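Local coordinates for protein ethylbenzene dehydrogenase alpha-subunit (Aromatoleum aromaticum, PDB 2IVF) that serves as the alpha-subunit of a molybdopterin oxidoreductase family enzyme and binds a molybdenum atom, an iron/sulfur cluster (SF4) and the ligands MGD and MD1, at residues D557-N562 with L935-P940; L884-G889 with I903-A908; A892-D897 with V971-A976. All blocks are in the same frame, centred on the assembly; numbering follows the deposited sequence.

Interaction 1: residues D557-N562 with L935-P940; sequences DQLWNN and LLIGMP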
loop_
_atom_site.group_PDB
_atom_site.type_symbol
_atom_site.label_atom_id
_atom_site.label_comp_id
_atom_site.label_asym_id
_atom_site.label_seq_id
_atom_site.Cartn_x
_atom_site.Cartn_y
_atom_site.Cartn_z
ATOM N N ASP A 557 10.369 11.812 30.012
ATOM C CA ASP A 557 10.876 13.091 30.481
ATOM C C ASP A 557 12.387 13.203 30.247
ATOM O O ASP A 557 12.931 14.305 30.122
ATOM C CB ASP A 557 10.602 13.300 31.985
ATOM C CG ASP A 557 11.273 12.253 32.862
ATOM O OD1 ASP A 557 11.105 11.053 32.610
ATOM O OD2 ASP A 557 11.924 12.605 33.830
ATOM N N GLN A 558 13.067 12.056 30.229
ATOM C CA GLN A 558 14.525 12.043 30.055
ATOM C C GLN A 558 14.904 12.359 28.619
ATOM O O GLN A 558 16.032 12.734 28.384
ATOM C CB GLN A 558 15.120 10.680 30.411
ATOM C CG GLN A 558 14.858 10.214 31.801
ATOM C CD GLN A 558 15.010 8.699 31.946
ATOM O OE1 GLN A 558 14.269 7.908 31.340
ATOM N NE2 GLN A 558 15.957 8.291 32.785
ATOM N N LEU A 559 13.986 12.165 27.668
ATOM C CA LEU A 559 14.222 12.522 26.282
ATOM C C LEU A 559 13.711 13.936 25.981
ATOM O O LEU A 559 14.429 14.774 25.441
ATOM C CB LEU A 559 13.498 11.561 25.352
ATOM C CG LEU A 559 13.992 10.110 25.242
ATOM C CD1 LEU A 559 14.325 9.498 26.582
ATOM C CD2 LEU A 559 13.024 9.260 24.504
ATOM N N TRP A 560 12.458 14.175 26.357
ATOM C CA TRP A 560 11.765 15.402 26.008
ATOM C C TRP A 560 12.230 16.667 26.729
ATOM O O TRP A 560 11.896 17.768 26.302
ATOM C CB TRP A 560 10.268 15.194 26.193
ATOM C CG TRP A 560 9.736 14.117 25.409
ATOM C CD1 TRP A 560 10.331 13.497 24.329
ATOM C CD2 TRP A 560 8.436 13.532 25.532
ATOM N NE1 TRP A 560 9.492 12.574 23.806
ATOM C CE2 TRP A 560 8.314 12.578 24.508
ATOM C CE3 TRP A 560 7.364 13.728 26.398
ATOM C CZ2 TRP A 560 7.198 11.781 24.379
ATOM C CZ3 TRP A 560 6.252 12.950 26.269
ATOM C CH2 TRP A 560 6.165 11.984 25.250
ATOM N N ASN A 561 12.992 16.521 27.815
ATOM C CA ASN A 561 13.594 17.657 28.501
ATOM C C ASN A 561 15.040 17.875 28.070
ATOM O O ASN A 561 15.767 18.609 28.716
ATOM C CB ASN A 561 13.526 17.465 30.029
ATOM C CG ASN A 561 12.106 17.503 30.553
ATOM O OD1 ASN A 561 11.220 18.091 29.927
ATOM N ND2 ASN A 561 11.880 16.882 31.702
ATOM N N ASN A 562 15.475 17.177 27.017
ATOM C CA ASN A 562 16.813 17.368 26.484
ATOM C C ASN A 562 16.829 18.632 25.644
ATOM O O ASN A 562 16.287 18.652 24.545
ATOM C CB ASN A 562 17.241 16.166 25.632
ATOM C CG ASN A 562 18.724 16.219 25.240
ATOM O OD1 ASN A 562 19.378 17.257 25.347
ATOM N ND2 ASN A 562 19.269 15.077 24.847
ATOM N N LEU A 935 14.854 5.322 17.228
ATOM C CA LEU A 935 15.713 6.531 17.349
ATOM C C LEU A 935 14.983 7.872 17.158
ATOM O O LEU A 935 15.626 8.919 17.076
ATOM C CB LEU A 935 16.938 6.428 16.428
ATOM C CG LEU A 935 16.736 5.936 14.995
ATOM C CD1 LEU A 935 16.034 7.039 14.229
ATOM C CD2 LEU A 935 18.050 5.594 14.398
ATOM N N LEU A 936 13.649 7.828 17.166
ATOM C CA LEU A 936 12.834 8.962 16.685
ATOM C C LEU A 936 12.366 9.920 17.754
ATOM O O LEU A 936 12.029 11.043 17.425
ATOM C CB LEU A 936 11.679 8.492 15.814
ATOM C CG LEU A 936 12.039 7.794 14.482
ATOM C CD1 LEU A 936 10.710 7.384 13.783
ATOM C CD2 LEU A 936 12.940 8.647 13.469
ATOM N N ILE A 937 12.453 9.483 19.014
ATOM C CA ILE A 937 12.360 10.302 20.230
ATOM C C ILE A 937 11.007 10.864 20.526
ATOM O O ILE A 937 10.560 10.750 21.654
ATOM C CB ILE A 937 13.391 11.464 20.257
ATOM C CG1 ILE A 937 14.831 10.955 20.052
ATOM C CG2 ILE A 937 13.271 12.248 21.557
ATOM C CD1 ILE A 937 15.108 9.723 20.736
ATOM N N GLY A 938 10.427 11.569 19.562
ATOM C CA GLY A 938 9.072 12.077 19.652
ATOM C C GLY A 938 8.967 13.365 20.429
ATOM O O GLY A 938 8.018 13.561 21.175
ATOM N N MET A 939 9.939 14.241 20.270
ATOM C CA MET A 939 9.968 15.486 21.026
ATOM C C MET A 939 8.662 16.243 20.791
ATOM O O MET A 939 8.386 16.611 19.666
ATOM C CB MET A 939 11.142 16.361 20.558
ATOM C CG MET A 939 12.520 15.785 20.777
ATOM S SD MET A 939 12.931 15.581 22.538
ATOM C CE MET A 939 13.189 17.277 23.081
ATOM N N PRO A 940 7.827 16.434 21.833
ATOM C CA PRO A 940 6.616 17.189 21.613
ATOM C C PRO A 940 6.897 18.670 21.600
ATOM O O PRO A 940 7.737 19.139 22.365
ATOM C CB PRO A 940 5.743 16.828 22.823
ATOM C CG PRO A 940 6.428 15.746 23.526
ATOM C CD PRO A 940 7.876 15.903 23.200
#
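W560, the last residue of helix 557-560, pushes its indole against I937, G938, M939 and P940, and most of the contact gathers round that ring. The polar part is a single hydrogen bond: W560 NE1 donates to I937 O over 3.0 Å at an N-H...O angle of 166°, with the oxygen only 6° out of the indole plane. G938 O lies close to the same nitrogen, but its angle is too poor for it to serve as a second acceptor.

The CH-pi part comes from P940, whose CD stands 3.4 Å from the centroid of the five-membered ring and 11° off the ring normal. P940 CG continues over the six-membered ring, 3.6 Å from W560 CE3.

Sulfur supplies a third kind of contact. The M939 chain bends at chi2 and chi3 and turns back to the helix, where SD sits 3.8 Å from W560 CD1 in an oblique Met-aromatic approach and 3.4 Å from L559 O. M939 CE ends 3.5 Å from W560 O. Purely apolar is the meeting of L559 CB with I937 CG2 at 3.9 Å.

A547, L550 and Y551 of helix 546-553 also touch the indole, while L936 touches MD1. The buried indole N-H thus has a backbone acceptor in its own plane, which fixes the ring's rotation while P940 packs over one face, tying helix 557-560 to a loop that reaches the MD1 pocket.

Interaction 2: residues L884-G889 with I903-A908; sequences LGIKDG and IMVRTA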
loop_
_atom_site.group_PDB
_atom_site.type_symbol
_atom_site.label_atom_id
_atom_site.label_comp_id
_atom_site.label_asym_id
_atom_site.label_seq_id
_atom_site.Cartn_x
_atom_site.Cartn_y
_atom_site.Cartn_z
ATOM N N LEU A 884 29.454 6.715 1.332
ATOM C CA LEU A 884 29.617 5.934 2.557
ATOM C C LEU A 884 30.052 4.500 2.270
ATOM O O LEU A 884 30.135 3.679 3.185
ATOM C CB LEU A 884 28.296 5.918 3.316
ATOM C CG LEU A 884 27.972 7.257 3.972
ATOM C CD1 LEU A 884 26.479 7.289 4.316
ATOM C CD2 LEU A 884 28.903 7.528 5.186
ATOM N N GLY A 885 30.299 4.182 0.996
ATOM C CA GLY A 885 30.802 2.864 0.610
ATOM C C GLY A 885 29.679 1.845 0.622
ATOM O O GLY A 885 29.907 0.662 0.807
ATOM N N ILE A 886 28.465 2.322 0.427
ATOM C CA ILE A 886 27.242 1.498 0.551
ATOM C C ILE A 886 26.654 1.312 -0.839
ATOM O O ILE A 886 26.566 2.269 -1.613
ATOM C CB ILE A 886 26.205 2.215 1.456
ATOM C CG1 ILE A 886 26.689 2.265 2.915
ATOM C CG2 ILE A 886 24.826 1.571 1.403
ATOM C CD1 ILE A 886 25.817 3.121 3.823
ATOM N N LYS A 887 26.276 0.079 -1.168
ATOM C CA LYS A 887 25.630 -0.215 -2.439
ATOM C C LYS A 887 24.177 -0.602 -2.188
ATOM O O LYS A 887 23.794 -0.975 -1.087
ATOM C CB LYS A 887 26.343 -1.390 -3.126
ATOM C CG LYS A 887 27.655 -1.053 -3.757
ATOM C CD LYS A 887 28.452 -2.323 -4.117
ATOM C CE LYS A 887 29.523 -1.957 -5.174
ATOM N NZ LYS A 887 30.789 -2.773 -5.086
ATOM N N ASP A 888 23.360 -0.470 -3.212
ATOM C CA ASP A 888 21.987 -0.953 -3.168
ATOM C C ASP A 888 21.971 -2.416 -2.675
ATOM O O ASP A 888 22.752 -3.259 -3.130
ATOM C CB ASP A 888 21.381 -0.841 -4.558
ATOM C CG ASP A 888 19.898 -1.154 -4.592
ATOM O OD1 ASP A 888 19.134 -0.614 -3.802
ATOM O OD2 ASP A 888 19.485 -1.945 -5.448
ATOM N N GLY A 889 21.101 -2.714 -1.726
ATOM C CA GLY A 889 20.991 -4.083 -1.174
ATOM C C GLY A 889 21.917 -4.366 0.000
ATOM O O GLY A 889 21.761 -5.368 0.675
ATOM N N ILE A 903 19.162 -1.870 8.761
ATOM C CA ILE A 903 18.145 -1.864 7.731
ATOM C C ILE A 903 18.812 -2.036 6.387
ATOM O O ILE A 903 19.969 -1.633 6.228
ATOM C CB ILE A 903 17.387 -0.538 7.825
ATOM C CG1 ILE A 903 16.083 -0.599 7.055
ATOM C CG2 ILE A 903 18.316 0.607 7.454
ATOM C CD1 ILE A 903 15.093 0.540 7.466
ATOM N N MET A 904 18.119 -2.691 5.460
ATOM C CA MET A 904 18.596 -2.861 4.086
ATOM C C MET A 904 18.486 -1.555 3.326
ATOM O O MET A 904 17.497 -0.838 3.469
ATOM C CB MET A 904 17.812 -3.943 3.362
ATOM C CG MET A 904 18.112 -4.012 1.835
ATOM S SD MET A 904 17.265 -5.364 1.048
ATOM C CE MET A 904 18.313 -6.767 1.476
ATOM N N VAL A 905 19.454 -1.289 2.453
ATOM C CA VAL A 905 19.537 -0.040 1.757
ATOM C C VAL A 905 18.983 -0.194 0.347
ATOM O O VAL A 905 19.265 -1.166 -0.371
ATOM C CB VAL A 905 20.981 0.465 1.665
ATOM C CG1 VAL A 905 21.079 1.741 0.759
ATOM C CG2 VAL A 905 21.528 0.768 3.056
ATOM N N ARG A 906 18.129 0.743 0.004
ATOM C CA ARG A 906 17.750 0.996 -1.389
ATOM C C ARG A 906 18.386 2.317 -1.811
ATOM O O ARG A 906 18.185 3.314 -1.163
ATOM C CB ARG A 906 16.247 1.134 -1.464
ATOM C CG ARG A 906 15.719 1.797 -2.758
ATOM C CD ARG A 906 14.216 1.627 -2.865
ATOM N NE ARG A 906 13.876 0.299 -3.317
ATOM C CZ ARG A 906 12.903 -0.454 -2.835
ATOM N NH1 ARG A 906 12.146 -0.052 -1.835
ATOM N NH2 ARG A 906 12.729 -1.646 -3.357
ATOM N N THR A 907 19.141 2.338 -2.902
ATOM C CA THR A 907 19.707 3.606 -3.392
ATOM C C THR A 907 18.836 4.115 -4.519
ATOM O O THR A 907 18.394 3.332 -5.345
ATOM C CB THR A 907 21.149 3.443 -3.876
ATOM O OG1 THR A 907 21.203 2.480 -4.931
ATOM C CG2 THR A 907 22.037 2.966 -2.759
ATOM N N ALA A 908 18.548 5.413 -4.529
ATOM C CA ALA A 908 17.723 6.001 -5.595
ATOM C C ALA A 908 18.165 7.446 -5.820
ATOM O O ALA A 908 18.483 8.133 -4.877
ATOM C CB ALA A 908 16.258 5.925 -5.223
#
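D888 OD1 is gripped by two groups: T907 N donates to it over 3.1 Å at an N-H...O angle of 155°, and R869 NH2 forms a salt bridge with it. The T907 amide arrives on the anti side of the carboxylate and well out of its plane. V905 O also has two partners, taking G889 N at 2.8 Å (160° at the hydrogen) and a hydrogen bond from R869 NH1. D888 OD1 and V905 O, both acceptors, lie 3.5 Å apart; the R869 guanidinium meets both, through NH2 and NH1, and would be expected to ease their repulsion.

The D888 torsion explains the reach of the carboxylate: CG is anti to the backbone N (chi1 -173°), which sends it beside strand 900-908. The T907 side chain crosses that of D888 obliquely. Its OG1, placed between the backbone N and the carbonyl carbon, comes 3.3 Å from D888 CB, while its CG2 lies 3.7 Å from D888 N. I886 and V905, both buried, meet at about a right angle, with I886 CG2 equally near to V905 CG1 and V905 CG2 at 3.8 Å. The two segments therefore join through two hydrogen bonds and a small apolar contact, without pairing as strands.

The loop follows helix 878-883, which closes in a Schellman motif at G885, and it leads into strand 891-895. A881 of that helix touches both I886 and T907, and V905 packs on M876 and A892. R906 CB points away from the loop; its guanidinium hydrogen-bonds W130 O (from NH2) and Q134 OE1 (from NE) of the beta-subunit. This end of strand 900-908, bonded to strand 873-877, has helix 878-883 against T907 and the beta-subunit against M904, R906 and A908.

Interaction 3: residues A892-D897 with V971-A976; sequences AKLFND and VSIKKA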
loop_
_atom_site.group_PDB
_atom_site.type_symbol
_atom_site.label_atom_id
_atom_site.label_comp_id
_atom_site.label_asym_id
_atom_site.label_seq_id
_atom_site.Cartn_x
_atom_site.Cartn_y
_atom_site.Cartn_z
ATOM N N ALA A 892 22.758 -1.434 6.360
ATOM C CA ALA A 892 23.320 -0.239 6.934
ATOM C C ALA A 892 22.871 -0.121 8.371
ATOM O O ALA A 892 21.811 -0.642 8.716
ATOM C CB ALA A 892 22.874 0.986 6.112
ATOM N N LYS A 893 23.667 0.542 9.207
ATOM C CA LYS A 893 23.228 1.000 10.515
ATOM C C LYS A 893 22.769 2.429 10.381
ATOM O O LYS A 893 23.458 3.257 9.765
ATOM C CB LYS A 893 24.335 0.962 11.580
ATOM C CG LYS A 893 24.906 -0.362 11.887
ATOM C CD LYS A 893 23.880 -1.343 12.402
ATOM C CE LYS A 893 24.618 -2.514 13.128
ATOM N NZ LYS A 893 23.681 -3.535 13.558
ATOM N N LEU A 894 21.581 2.701 10.901
ATOM C CA LEU A 894 21.140 4.052 11.166
ATOM C C LEU A 894 21.306 4.292 12.643
ATOM O O LEU A 894 20.967 3.416 13.471
ATOM C CB LEU A 894 19.663 4.260 10.835
ATOM C CG LEU A 894 19.119 4.551 9.436
ATOM C CD1 LEU A 894 19.891 3.844 8.381
ATOM C CD2 LEU A 894 17.587 4.282 9.405
ATOM N N PHE A 895 21.825 5.446 13.000
ATOM C CA PHE A 895 22.016 5.711 14.402
ATOM C C PHE A 895 22.054 7.180 14.723
ATOM O O PHE A 895 22.371 8.002 13.870
ATOM C CB PHE A 895 23.309 4.990 14.923
ATOM C CG PHE A 895 24.602 5.508 14.329
ATOM C CD1 PHE A 895 25.029 5.085 13.071
ATOM C CD2 PHE A 895 25.386 6.403 15.027
ATOM C CE1 PHE A 895 26.208 5.552 12.550
ATOM C CE2 PHE A 895 26.578 6.882 14.506
ATOM C CZ PHE A 895 26.988 6.465 13.270
ATOM N N ASN A 896 21.818 7.496 15.994
ATOM C CA ASN A 896 22.033 8.837 16.454
ATOM C C ASN A 896 22.431 8.773 17.903
ATOM O O ASN A 896 22.885 7.715 18.357
ATOM C CB ASN A 896 20.819 9.722 16.190
ATOM C CG ASN A 896 19.521 9.237 16.855
ATOM O OD1 ASN A 896 19.518 8.465 17.799
ATOM N ND2 ASN A 896 18.407 9.717 16.347
ATOM N N ASP A 897 22.317 9.876 18.619
ATOM C CA ASP A 897 22.762 9.890 19.998
ATOM C C ASP A 897 21.931 9.014 20.925
ATOM O O ASP A 897 22.359 8.720 22.038
ATOM C CB ASP A 897 22.863 11.334 20.517
ATOM C CG ASP A 897 24.033 12.084 19.916
ATOM O OD1 ASP A 897 24.804 11.460 19.120
ATOM O OD2 ASP A 897 24.154 13.312 20.183
ATOM N N VAL A 971 19.953 11.380 11.857
ATOM C CA VAL A 971 20.630 10.105 11.926
ATOM C C VAL A 971 21.933 10.172 11.157
ATOM O O VAL A 971 22.080 10.992 10.277
ATOM C CB VAL A 971 19.787 8.970 11.359
ATOM C CG1 VAL A 971 18.500 8.856 12.175
ATOM C CG2 VAL A 971 19.528 9.147 9.840
ATOM N N SER A 972 22.885 9.341 11.571
ATOM C CA SER A 972 24.081 9.023 10.791
ATOM C C SER A 972 23.856 7.644 10.153
ATOM O O SER A 972 23.074 6.865 10.652
ATOM C CB SER A 972 25.280 8.999 11.716
ATOM O OG SER A 972 25.835 10.299 11.901
ATOM N N ILE A 973 24.519 7.357 9.044
ATOM C CA ILE A 973 24.396 6.055 8.400
ATOM C C ILE A 973 25.793 5.499 8.140
ATOM O O ILE A 973 26.690 6.220 7.719
ATOM C CB ILE A 973 23.597 6.166 7.078
ATOM C CG1 ILE A 973 22.218 6.765 7.316
ATOM C CG2 ILE A 973 23.494 4.813 6.400
ATOM C CD1 ILE A 973 21.473 7.270 5.985
ATOM N N LYS A 974 25.993 4.213 8.396
ATOM C CA LYS A 974 27.221 3.551 7.993
ATOM C C LYS A 974 26.874 2.158 7.450
ATOM O O LYS A 974 25.807 1.618 7.757
ATOM C CB LYS A 974 28.176 3.472 9.177
ATOM C CG LYS A 974 27.713 2.581 10.280
ATOM C CD LYS A 974 28.689 2.688 11.423
ATOM C CE LYS A 974 28.399 1.699 12.541
ATOM N NZ LYS A 974 29.619 1.677 13.484
ATOM N N LYS A 975 27.780 1.586 6.671
ATOM C CA LYS A 975 27.564 0.258 6.107
ATOM C C LYS A 975 27.569 -0.767 7.221
ATOM O O LYS A 975 28.366 -0.655 8.122
ATOM C CB LYS A 975 28.672 -0.093 5.109
ATOM C CG LYS A 975 28.308 -1.348 4.275
ATOM C CD LYS A 975 29.542 -1.949 3.618
ATOM C CE LYS A 975 29.244 -3.341 3.094
ATOM N NZ LYS A 975 29.286 -4.404 4.174
ATOM N N ALA A 976 26.704 -1.777 7.120
ATOM C CA ALA A 976 26.715 -2.948 7.982
ATOM C C ALA A 976 26.797 -4.168 7.074
ATOM O O ALA A 976 27.199 -4.054 5.898
ATOM C CB ALA A 976 25.459 -3.022 8.785
ATOM O OXT ALA A 976 26.408 -5.269 7.488
#
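K893 and K974 form a hydrogen-bonded pair in an antiparallel two-strand ladder, and F895 with S972 forms the next one; the strand axes run at 161°. The strands belong to the molydopterin dinucleotide binding domain, whose family has the double-psi beta-barrel fold. Each pair has both amides donating across, and S972 N to F895 O at 2.7 Å is the shortest of the four bonds.

The K974 side chain can be followed outward over the face it shares with K893, F895 and S972. From CB, the first torsion (chi1 67°) sets CG between the backbone N and the carbonyl carbon, 4.0 Å from K893 CB. CD then lies 4.0 Å from F895 CE1, and CE comes 4.1 Å from K893 CG. The tip, NZ, stays 5.8 Å from the F895 ring centroid, at most a weak cation-pi attraction. K893 NZ instead makes a salt bridge with E902.

On the other face L894 CD1 lies alongside I973 CG1 at 3.9 Å, and both side chains point the same way. Back on the K974 side, the F895 ring has S972 CB over one face, offset toward its rim; the nearest ring atom is CZ at 3.4 Å.

Interactions 2 and 3 belong to one sheet, in which strands 891-895 and 900-908 are neighbours: I903 O probably accepts a hydrogen bond from A892 N, and V905 CG2 packs on A892 CB. Interaction 1 lies deeper, with centres about 19 Å from interaction 3 and 28 Å from interaction 2, yet L935 O probably accepts a hydrogen bond from N896 ND2 and so joins loop 935-940 to the sheet. The buried contact relies on an aromatic ring; the two partly buried ones use more hydrogen bonds, made by a carboxylate and a loop amide beside the beta-subunit in interaction 2, and by regular backbone pairing in interaction 3.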